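Local coordinates for Lmo0181 protein (Listeria monocytogenes serovar 1/2a, PDB 5F7V) that binds cycloalternan as an extracellular, probably lipid-tethered substrate-binding protein and probably delivers it to an ABC transporter, at residues 110-113 / 114-117; 150-153 / 154-157; 329-332 / 333-337; 385-388 / 389-393. All coordinates share one frame; numbering follows the deposited sequence. Where two conformers were deposited one is given.

Contact 1 (110-113 / 114-117); sequences AYDA and FKYD
The Phe-114 ring carries the methyl group of Ala-113 over one face: CB of Ala-113 sits 4.1 Å from the ring centroid and 23° off the normal, a CH-pi contact displaced toward the CE2 rim. Atom CD2 of Phe-114 comes within 3.4 Å of Ala-110 O, an oblique approach, and elsewhere the ring meets Phe-79 of helix 76-85 edge-to-face. The phenol of Tyr-111 is met obliquely by the ammonium of Lys-115, with NZ 3.9 Å from CE2. Lys-115 NZ forms a salt bridge with Asp-112 OD1 at 3.2 Å, on the anti side of the carboxylate and 34° out of its plane; its strongest polar partner, however, is Gln-120 OE1 on strand 119-135. The lysine gets there by folding back: its chain leaves extended, then is nearly eclipsed about its CG-CD bond (chi3 -14°) and bent again at the last bond, which lays it beside Asp-112. Between the side chains the chain makes a type I turn from Asp-112 to Lys-115, closed by Lys-115 N to Asp-112 O at 3.2 Å, and in this way passes from helix 108-112 into the short strand 115-116, which pairs antiparallel with strand 119-135. A longer, weak bond joins Phe-114 N to Tyr-111 O. A water lies 2.9 Å from Lys-115 O and is bonded more weakly to Ala-113 O; it has more acceptors nearby than protons to give. Phe-114 is buried against Ala-282 of strand 278-287, with its side chain about 7 Å from a bound glucose unit of the glycan.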
loop_
_atom_site.group_PDB
_atom_site.type_symbol
_atom_site.label_atom_id
_atom_site.label_comp_id
_atom_site.label_asym_id
_atom_site.label_seq_id
_atom_site.Cartn_x
_atom_site.Cartn_y
_atom_site.Cartn_z
ATOM N N ALA A 110 -11.752 -3.665 -3.882
ATOM C CA ALA A 110 -10.809 -2.995 -4.757
ATOM C C ALA A 110 -11.544 -2.205 -5.825
ATOM O O ALA A 110 -11.172 -1.086 -6.113
ATOM C CB ALA A 110 -9.860 -4.010 -5.369
ATOM N N TYR A 111 -12.617 -2.780 -6.366
ATOM C CA TYR A 111 -13.415 -2.061 -7.379
ATOM C C TYR A 111 -14.079 -0.840 -6.769
ATOM O O TYR A 111 -14.079 0.269 -7.361
ATOM C CB TYR A 111 -14.452 -3.017 -7.990
ATOM C CG TYR A 111 -15.237 -2.443 -9.137
ATOM C CD1 TYR A 111 -14.635 -2.125 -10.353
ATOM C CD2 TYR A 111 -16.584 -2.176 -9.019
ATOM C CE1 TYR A 111 -15.344 -1.597 -11.421
ATOM C CE2 TYR A 111 -17.307 -1.646 -10.080
ATOM C CZ TYR A 111 -16.678 -1.366 -11.275
ATOM O OH TYR A 111 -17.326 -0.830 -12.372
ATOM N N ASP A 112 -14.662 -1.024 -5.588
ATOM C CA ASP A 112 -15.393 0.051 -4.910
ATOM C C ASP A 112 -14.511 1.221 -4.466
ATOM O O ASP A 112 -15.018 2.322 -4.206
ATOM C CB ASP A 112 -16.150 -0.486 -3.697
ATOM C CG ASP A 112 -17.328 -1.392 -4.043
ATOM O OD1 ASP A 112 -17.750 -1.438 -5.226
ATOM O OD2 ASP A 112 -17.791 -2.059 -3.082
ATOM N N ALA A 113 -13.210 0.993 -4.362
ATOM C CA ALA A 113 -12.276 2.026 -3.922
ATOM C C ALA A 113 -12.261 3.233 -4.835
ATOM O O ALA A 113 -11.855 4.325 -4.398
ATOM C CB ALA A 113 -10.871 1.442 -3.830
ATOM N N PHE A 114 -12.724 3.053 -6.075
ATOM C CA PHE A 114 -12.632 4.073 -7.105
ATOM C C PHE A 114 -13.988 4.603 -7.502
ATOM O O PHE A 114 -14.157 5.104 -8.596
ATOM C CB PHE A 114 -11.784 3.594 -8.291
ATOM C CG PHE A 114 -10.420 3.169 -7.824
ATOM C CD1 PHE A 114 -9.476 4.118 -7.507
ATOM C CD2 PHE A 114 -10.115 1.834 -7.613
ATOM C CE1 PHE A 114 -8.259 3.771 -6.977
ATOM C CE2 PHE A 114 -8.913 1.480 -7.096
ATOM C CZ PHE A 114 -7.993 2.449 -6.756
ATOM N N LYS A 115 -14.928 4.478 -6.580
ATOM C CA LYS A 115 -16.258 5.046 -6.729
ATOM C C LYS A 115 -16.366 6.293 -5.850
ATOM O O LYS A 115 -15.885 6.287 -4.710
ATOM C CB LYS A 115 -17.291 3.994 -6.325
ATOM C CG LYS A 115 -18.760 4.271 -6.592
ATOM C CD LYS A 115 -19.648 3.063 -6.308
ATOM C CE LYS A 115 -18.987 1.695 -6.134
ATOM N NZ LYS A 115 -18.569 0.848 -7.303
ATOM N N TYR A 116 -16.956 7.336 -6.409
ATOM C CA TYR A 116 -17.178 8.594 -5.727
ATOM C C TYR A 116 -18.571 9.080 -6.111
ATOM O O TYR A 116 -18.914 9.119 -7.292
ATOM C CB TYR A 116 -16.130 9.629 -6.127
ATOM C CG TYR A 116 -16.424 11.021 -5.620
ATOM C CD1 TYR A 116 -16.355 11.313 -4.262
ATOM C CD2 TYR A 116 -16.755 12.037 -6.497
ATOM C CE1 TYR A 116 -16.602 12.587 -3.780
ATOM C CE2 TYR A 116 -17.019 13.317 -6.026
ATOM C CZ TYR A 116 -16.949 13.580 -4.666
ATOM O OH TYR A 116 -17.191 14.864 -4.202
ATOM N N ASP A 117 -19.361 9.428 -5.098
ATOM C CA ASP A 117 -20.745 9.900 -5.269
ATOM C C ASP A 117 -21.549 8.953 -6.180
ATOM O O ASP A 117 -22.256 9.403 -7.087
ATOM C CB ASP A 117 -20.762 11.323 -5.855
ATOM C CG ASP A 117 -20.444 12.416 -4.829
ATOM O OD1 ASP A 117 -20.043 12.150 -3.667
ATOM O OD2 ASP A 117 -20.604 13.608 -5.197
HETATM O O HOH W 1 -14.076 5.271 -2.705
#

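Contact 2 (150-153 / 154-157); sequences DWTW and KDEE
At the start of helix 153-163 the chain turns from an extended Trp-151 and the N-cap residue Thr-152 into helical geometry, and Glu-157 N closes the first firm helical bond on Trp-153 O at 2.8 Å. The side chain of Asp-155 reaches back over this turn. Its OD2 takes the backbone N-H of Thr-152 at 2.9 Å on the anti lone pair, with an almost straight bond (168°). Asp-155 N in turn makes a weak bond to Thr-152 O, so the two residues are tied both ways. The methylene of the same aspartate lies over the indole of Trp-151: CB is 3.4 Å from the centroid of the five-membered ring and 11° off its normal, a close CH-pi contact. Further along the indole, CZ3 packs 3.7 Å from CB of Glu-156. Thr-152 OG1 stands between its own backbone N and carbonyl carbon (chi1 65°), where it accepts from Lys-154 NZ at 3.0 Å; the lysine chain, bent at its last two torsions, runs alongside to reach it. A water bridges OG1 and Asp-155 OD2. Beyond the turn, Trp-153 NE1 bonds to Gln-188 and its ring stacks on His-214, which is also hydrogen-bonded to Glu-157 OE2, while in the conformer given Glu-156 OE2 is hydrogen-bonded to His-249 and Thr-173. The carboxylate of Asp-155 thus satisfies an N-H ahead of the helix, and its negative charge at the N-terminal end would be expected to suit the helix dipole.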
loop_
_atom_site.group_PDB
_atom_site.type_symbol
_atom_site.label_atom_id
_atom_site.label_comp_id
_atom_site.label_asym_id
_atom_site.label_seq_id
_atom_site.Cartn_x
_atom_site.Cartn_y
_atom_site.Cartn_z
ATOM N N ASP A 150 -1.182 -16.409 15.316
ATOM C CA ASP A 150 -1.836 -16.019 16.568
ATOM C C ASP A 150 -0.928 -15.351 17.556
ATOM O O ASP A 150 -1.335 -15.118 18.691
ATOM C CB ASP A 150 -2.619 -17.175 17.115
ATOM C CG ASP A 150 -3.900 -17.371 16.290
ATOM O OD1 ASP A 150 -4.897 -16.566 16.157
ATOM O OD2 ASP A 150 -3.888 -18.442 15.700
ATOM N N TRP A 151 0.247 -14.937 17.086
ATOM C CA TRP A 151 1.002 -13.991 17.881
ATOM C C TRP A 151 0.187 -12.727 18.156
ATOM O O TRP A 151 -0.592 -12.290 17.319
ATOM C CB TRP A 151 2.223 -13.607 17.076
ATOM C CG TRP A 151 3.454 -14.466 17.240
ATOM C CD1 TRP A 151 3.585 -15.668 17.852
ATOM C CD2 TRP A 151 4.767 -14.074 16.810
ATOM N NE1 TRP A 151 4.913 -16.052 17.838
ATOM C CE2 TRP A 151 5.643 -15.095 17.200
ATOM C CE3 TRP A 151 5.276 -12.945 16.146
ATOM C CZ2 TRP A 151 7.034 -15.000 16.941
ATOM C CZ3 TRP A 151 6.676 -12.877 15.871
ATOM C CH2 TRP A 151 7.476 -13.897 16.288
ATOM N N THR A 152 0.463 -12.139 19.314
ATOM C CA THR A 152 0.090 -10.763 19.583
ATOM C C THR A 152 1.358 -9.924 19.626
ATOM O O THR A 152 2.481 -10.437 19.531
ATOM C CB THR A 152 -0.761 -10.606 20.861
ATOM O OG1 THR A 152 0.015 -10.969 22.016
ATOM C CG2 THR A 152 -2.042 -11.403 20.774
ATOM N N TRP A 153 1.197 -8.609 19.786
ATOM C CA TRP A 153 2.384 -7.727 19.840
ATOM C C TRP A 153 3.443 -8.236 20.787
ATOM O O TRP A 153 4.643 -8.194 20.454
ATOM C CB TRP A 153 2.024 -6.327 20.314
ATOM C CG TRP A 153 1.161 -5.536 19.379
ATOM C CD1 TRP A 153 0.859 -5.754 18.050
ATOM C CD2 TRP A 153 0.532 -4.309 19.741
ATOM N NE1 TRP A 153 0.048 -4.732 17.597
ATOM C CE2 TRP A 153 -0.181 -3.839 18.609
ATOM C CE3 TRP A 153 0.460 -3.591 20.937
ATOM C CZ2 TRP A 153 -0.924 -2.648 18.648
ATOM C CZ3 TRP A 153 -0.318 -2.433 20.973
ATOM C CH2 TRP A 153 -0.962 -1.985 19.843
ATOM N N LYS A 154 3.076 -8.764 21.947
ATOM C CA LYS A 154 4.079 -9.150 22.912
ATOM C C LYS A 154 4.952 -10.295 22.402
ATOM O O LYS A 154 6.134 -10.352 22.729
ATOM C CB LYS A 154 3.457 -9.553 24.238
ATOM C CG LYS A 154 2.607 -10.806 24.200
ATOM C CD LYS A 154 1.863 -11.051 25.503
ATOM C CE LYS A 154 0.737 -10.088 25.784
ATOM N NZ LYS A 154 -0.422 -10.207 24.843
ATOM N N ASP A 155 4.414 -11.190 21.582
ATOM C CA ASP A 155 5.237 -12.271 21.005
ATOM C C ASP A 155 6.226 -11.721 20.005
ATOM O O ASP A 155 7.398 -12.137 19.967
ATOM C CB ASP A 155 4.364 -13.307 20.318
ATOM C CG ASP A 155 3.360 -13.900 21.253
ATOM O OD1 ASP A 155 3.794 -14.626 22.164
ATOM O OD2 ASP A 155 2.147 -13.679 21.100
ATOM N N GLU A 156 5.824 -10.782 19.175
ATOM C CA GLU A 156 6.786 -10.213 18.259
ATOM C C GLU A 156 7.799 -9.326 18.967
ATOM O O GLU A 156 8.966 -9.261 18.546
ATOM C CB GLU A 156 6.073 -9.432 17.174
ATOM C CG GLU A 156 7.058 -8.636 16.380
ATOM C CD GLU A 156 6.404 -8.038 15.160
ATOM O OE1 GLU A 156 5.197 -8.289 14.809
ATOM O OE2 GLU A 156 7.185 -7.245 14.595
ATOM N N GLU A 157 7.409 -8.639 20.035
ATOM C CA GLU A 157 8.386 -7.843 20.755
ATOM C C GLU A 157 9.413 -8.737 21.424
ATOM O O GLU A 157 10.601 -8.404 21.410
ATOM C CB GLU A 157 7.690 -6.981 21.806
ATOM C CG GLU A 157 6.831 -5.834 21.237
ATOM C CD GLU A 157 5.920 -5.126 22.231
ATOM O OE1 GLU A 157 6.118 -5.341 23.437
ATOM O OE2 GLU A 157 5.050 -4.261 21.892
HETATM O O HOH W 2 0.298 -13.375 23.016
#

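Contact 3 (329-332 / 333-337); sequences ILQP and YLDAT
Gln-331 and Asp-335, one helical turn apart, meet amide to carboxylate, their side chains running obliquely and their planes 50° apart. NE2 of Gln-331 spans both oxygens: it gives a 3.0 Å bond to Asp-335 OD1, and a longer, weak one to OD2 at 3.3 Å. OD1 lies almost in the plane of the amide, whereas the nitrogen stands well above the plane of the carboxylate, so the two groups are twisted against each other. The glutamine reaches forward because CG is anti to the backbone N (chi1 -166°) and the chain then bends at chi2, which turns the amide so that NE2 faces the carboxylate of Asp-335. Its other end, OE1, touches CD1 of Leu-334 at 3.9 Å, the two side chains lying roughly at right angles. Underneath, Asp-335 N bonds to Gln-331 O at 3.0 Å.

Helix 327-335 is kinked here because Pro-332 has no N-H for the preceding turn, and it ends as Ala-336 leaves helical geometry, with weak bonds from Asp-335 N and Ala-336 N to Pro-332 O. The buried side of the helix is held by Tyr-333, which packs on helix 343-347 and makes a cation-pi contact with Arg-342. At the surface, a neutral amide donor shared by two carboxylate oxygens gives a polar link without pairing full charges, bridging the last turn across the kink.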
loop_
_atom_site.group_PDB
_atom_site.type_symbol
_atom_site.label_atom_id
_atom_site.label_comp_id
_atom_site.label_asym_id
_atom_site.label_seq_id
_atom_site.Cartn_x
_atom_site.Cartn_y
_atom_site.Cartn_z
ATOM N N ILE A 329 -6.645 -18.325 -12.354
ATOM C CA ILE A 329 -5.723 -17.208 -12.483
ATOM C C ILE A 329 -4.845 -17.044 -11.236
ATOM O O ILE A 329 -3.653 -16.775 -11.367
ATOM C CB ILE A 329 -6.498 -15.901 -12.778
ATOM C CG1 ILE A 329 -7.119 -15.969 -14.179
ATOM C CG2 ILE A 329 -5.631 -14.643 -12.636
ATOM C CD1 ILE A 329 -6.154 -15.777 -15.330
ATOM N N LEU A 330 -5.406 -17.228 -10.049
ATOM C CA LEU A 330 -4.650 -17.061 -8.805
ATOM C C LEU A 330 -3.760 -18.229 -8.399
ATOM O O LEU A 330 -2.822 -18.060 -7.629
ATOM C CB LEU A 330 -5.582 -16.799 -7.618
ATOM C CG LEU A 330 -6.230 -15.424 -7.466
ATOM C CD1 LEU A 330 -7.277 -15.385 -6.361
ATOM C CD2 LEU A 330 -5.143 -14.411 -7.139
ATOM N N GLN A 331 -4.059 -19.422 -8.897
ATOM C CA GLN A 331 -3.311 -20.596 -8.447
ATOM C C GLN A 331 -1.796 -20.483 -8.583
ATOM O O GLN A 331 -1.123 -20.863 -7.622
ATOM C CB GLN A 331 -3.810 -21.855 -9.154
ATOM C CG GLN A 331 -3.328 -23.161 -8.519
ATOM C CD GLN A 331 -3.707 -23.276 -7.047
ATOM O OE1 GLN A 331 -4.845 -23.032 -6.669
ATOM N NE2 GLN A 331 -2.756 -23.635 -6.202
ATOM N N PRO A 332 -1.241 -19.986 -9.706
ATOM C CA PRO A 332 0.222 -19.894 -9.772
ATOM C C PRO A 332 0.794 -19.002 -8.669
ATOM O O PRO A 332 1.920 -19.240 -8.225
ATOM C CB PRO A 332 0.484 -19.361 -11.193
ATOM C CG PRO A 332 -0.708 -19.780 -11.984
ATOM C CD PRO A 332 -1.856 -19.654 -11.013
ATOM N N TYR A 333 0.060 -17.992 -8.205
ATOM C CA TYR A 333 0.532 -17.179 -7.078
ATOM C C TYR A 333 0.617 -17.961 -5.790
ATOM O O TYR A 333 1.531 -17.752 -4.994
ATOM C CB TYR A 333 -0.389 -15.967 -6.903
ATOM C CG TYR A 333 0.101 -14.936 -5.928
ATOM C CD1 TYR A 333 -0.128 -15.047 -4.563
ATOM C CD2 TYR A 333 0.821 -13.828 -6.357
ATOM C CE1 TYR A 333 0.318 -14.091 -3.678
ATOM C CE2 TYR A 333 1.289 -12.867 -5.478
ATOM C CZ TYR A 333 1.033 -12.998 -4.138
ATOM O OH TYR A 333 1.473 -12.068 -3.245
ATOM N N LEU A 334 -0.341 -18.837 -5.562
ATOM C CA LEU A 334 -0.321 -19.691 -4.363
ATOM C C LEU A 334 0.816 -20.723 -4.455
ATOM O O LEU A 334 1.390 -21.100 -3.421
ATOM C CB LEU A 334 -1.656 -20.420 -4.206
ATOM C CG LEU A 334 -2.817 -19.581 -3.700
ATOM C CD1 LEU A 334 -4.081 -20.410 -3.846
ATOM C CD2 LEU A 334 -2.520 -19.151 -2.261
ATOM N N ASP A 335 1.180 -21.139 -5.664
ATOM C CA ASP A 335 2.184 -22.176 -5.834
ATOM C C ASP A 335 3.597 -21.636 -5.952
ATOM O O ASP A 335 4.580 -22.382 -5.855
ATOM C CB ASP A 335 1.855 -23.009 -7.082
ATOM C CG ASP A 335 0.587 -23.854 -6.922
ATOM O OD1 ASP A 335 0.150 -24.093 -5.777
ATOM O OD2 ASP A 335 0.024 -24.297 -7.931
ATOM N N ALA A 336 3.708 -20.336 -6.166
ATOM C CA ALA A 336 5.003 -19.694 -6.325
ATOM C C ALA A 336 5.729 -19.542 -4.993
ATOM O O ALA A 336 5.137 -19.423 -3.917
ATOM C CB ALA A 336 4.796 -18.316 -6.948
ATOM N N THR A 337 7.045 -19.608 -5.075
ATOM C CA THR A 337 7.894 -19.481 -3.874
ATOM C C THR A 337 9.258 -18.891 -4.275
ATOM O O THR A 337 9.702 -19.192 -5.394
ATOM C CB THR A 337 8.045 -20.832 -3.148
ATOM O OG1 THR A 337 8.827 -20.671 -1.949
ATOM C CG2 THR A 337 8.674 -21.935 -4.003
#

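Contact 4 (385-388 / 389-393); sequences ALKN and SEDNI
Lys-387 lays its aliphatic chain past the carboxylate of Asp-391, one turn on, with CG 3.8 Å from OD2. The chain stays extended from chi1 (176°) through chi3 and bends only at the last torsion, so NZ returns to OD2 at 3.1 Å; this salt bridge uses the syn lone pair of the acid. A water donates to the same OD2 and to Asn-388 OD1, while the amide nitrogen of Asn-388 bonds to Glu-371 of helix 361-376.

Below the ion pair, Asp-391 N bonds to Lys-387 O at 2.9 Å, so backbone and side chains join the same two residues. On the buried flank, in the conformer given, Ser-389 OG donates to Ala-385 O at 2.8 Å, and Ser-389 N reaches that oxygen at 2.9 Å from the opposite face of the carbonyl plane. Leu-386 packs on helices 361-376, 179-187 and 206-220, joining helix 382-397 to them.

In that conformer two donors share the Ala-385 carbonyl. Glu-390 OE1 lies 3.0 Å from Asp-391 OD1, an approach expected to be unfavourable if both acids are ionised; the lysine, with a water, probably offsets part of it.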
loop_
_atom_site.group_PDB
_atom_site.type_symbol
_atom_site.label_atom_id
_atom_site.label_comp_id
_atom_site.label_asym_id
_atom_site.label_seq_id
_atom_site.Cartn_x
_atom_site.Cartn_y
_atom_site.Cartn_z
ATOM N N ALA A 385 2.699 13.822 20.062
ATOM C CA ALA A 385 2.504 13.624 18.653
ATOM C C ALA A 385 1.032 13.445 18.295
ATOM O O ALA A 385 0.581 13.996 17.297
ATOM C CB ALA A 385 3.301 12.425 18.156
ATOM N N LEU A 386 0.322 12.662 19.098
ATOM C CA LEU A 386 -1.092 12.412 18.846
ATOM C C LEU A 386 -1.944 13.622 19.163
ATOM O O LEU A 386 -2.929 13.857 18.436
ATOM C CB LEU A 386 -1.526 11.148 19.572
ATOM C CG LEU A 386 -0.895 9.893 18.994
ATOM C CD1 LEU A 386 -1.174 8.736 19.908
ATOM C CD2 LEU A 386 -1.364 9.578 17.577
ATOM N N LYS A 387 -1.625 14.377 20.213
ATOM C CA LYS A 387 -2.341 15.622 20.501
ATOM C C LYS A 387 -2.174 16.567 19.337
ATOM O O LYS A 387 -3.145 17.144 18.820
ATOM C CB LYS A 387 -1.820 16.273 21.764
ATOM C CG LYS A 387 -2.470 17.603 22.055
ATOM C CD LYS A 387 -1.813 18.338 23.233
ATOM C CE LYS A 387 -2.579 19.585 23.672
ATOM N NZ LYS A 387 -2.710 20.581 22.601
ATOM N N ASN A 388 -0.938 16.744 18.885
ATOM C CA ASN A 388 -0.677 17.667 17.770
ATOM C C ASN A 388 -1.375 17.233 16.493
ATOM O O ASN A 388 -1.889 18.069 15.759
ATOM C CB ASN A 388 0.830 17.785 17.575
ATOM C CG ASN A 388 1.513 18.468 18.738
ATOM O OD1 ASN A 388 0.894 19.082 19.612
ATOM N ND2 ASN A 388 2.818 18.351 18.762
ATOM N N SER A 389 -1.386 15.928 16.252
ATOM C CA SER A 389 -2.077 15.386 15.091
ATOM C C SER A 389 -3.588 15.585 15.178
ATOM O O SER A 389 -4.206 15.888 14.171
ATOM C CB SER A 389 -1.787 13.901 14.942
ATOM O OG SER A 389 -0.416 13.647 14.696
ATOM N N GLU A 390 -4.175 15.423 16.362
ATOM C CA GLU A 390 -5.599 15.690 16.565
ATOM C C GLU A 390 -5.899 17.165 16.287
ATOM O O GLU A 390 -6.852 17.486 15.561
ATOM C CB GLU A 390 -6.016 15.310 17.993
ATOM C CG GLU A 390 -7.524 15.417 18.262
ATOM C CD GLU A 390 -8.031 16.594 19.102
ATOM O OE1 GLU A 390 -7.205 17.469 19.473
ATOM O OE2 GLU A 390 -9.270 16.685 19.388
ATOM N N ASP A 391 -5.098 18.072 16.826
ATOM C CA ASP A 391 -5.285 19.511 16.566
ATOM C C ASP A 391 -5.205 19.855 15.089
ATOM O O ASP A 391 -6.029 20.623 14.576
ATOM C CB ASP A 391 -4.236 20.306 17.328
ATOM C CG ASP A 391 -4.371 20.182 18.848
ATOM O OD1 ASP A 391 -5.506 19.877 19.299
ATOM O OD2 ASP A 391 -3.395 20.381 19.617
ATOM N N ASN A 392 -4.225 19.267 14.404
ATOM C CA ASN A 392 -4.043 19.592 12.994
ATOM C C ASN A 392 -5.194 19.049 12.143
ATOM O O ASN A 392 -5.649 19.719 11.228
ATOM C CB ASN A 392 -2.716 18.985 12.514
ATOM C CG ASN A 392 -2.515 19.178 11.035
ATOM O OD1 ASN A 392 -2.278 20.306 10.633
ATOM N ND2 ASN A 392 -2.697 18.148 10.260
ATOM N N ILE A 393 -5.656 17.834 12.435
ATOM C CA ILE A 393 -6.821 17.281 11.734
ATOM C C ILE A 393 -8.047 18.142 11.979
ATOM O O ILE A 393 -8.784 18.467 11.043
ATOM C CB ILE A 393 -7.057 15.812 12.109
ATOM C CG1 ILE A 393 -5.928 14.960 11.547
ATOM C CG2 ILE A 393 -8.422 15.360 11.608
ATOM C CD1 ILE A 393 -5.872 13.552 12.053
HETATM O O HOH W 3 -0.831 21.238 18.828
#

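In the fold
From the N terminus, contact 1 comes first, turning the chain out of helix 108-112 and into the strand that pairs with 119-135, close to the glycan. Contact 2 follows at the entry to helix 153-163, beside strand 245-251 and helix 206-220. Contact 3 closes the end of helix 327-335, next to helices 308-316 and 343-347, and contact 4 lies within helix 382-397 near the C terminus, also against helix 206-220. All four are local and run in series, none nesting or crossing. Contacts 2 and 4 come nearest, about 11 Å between closest atoms; contacts 3 and 4 lie on opposite sides of the chain's centre, about 43 Å between centres.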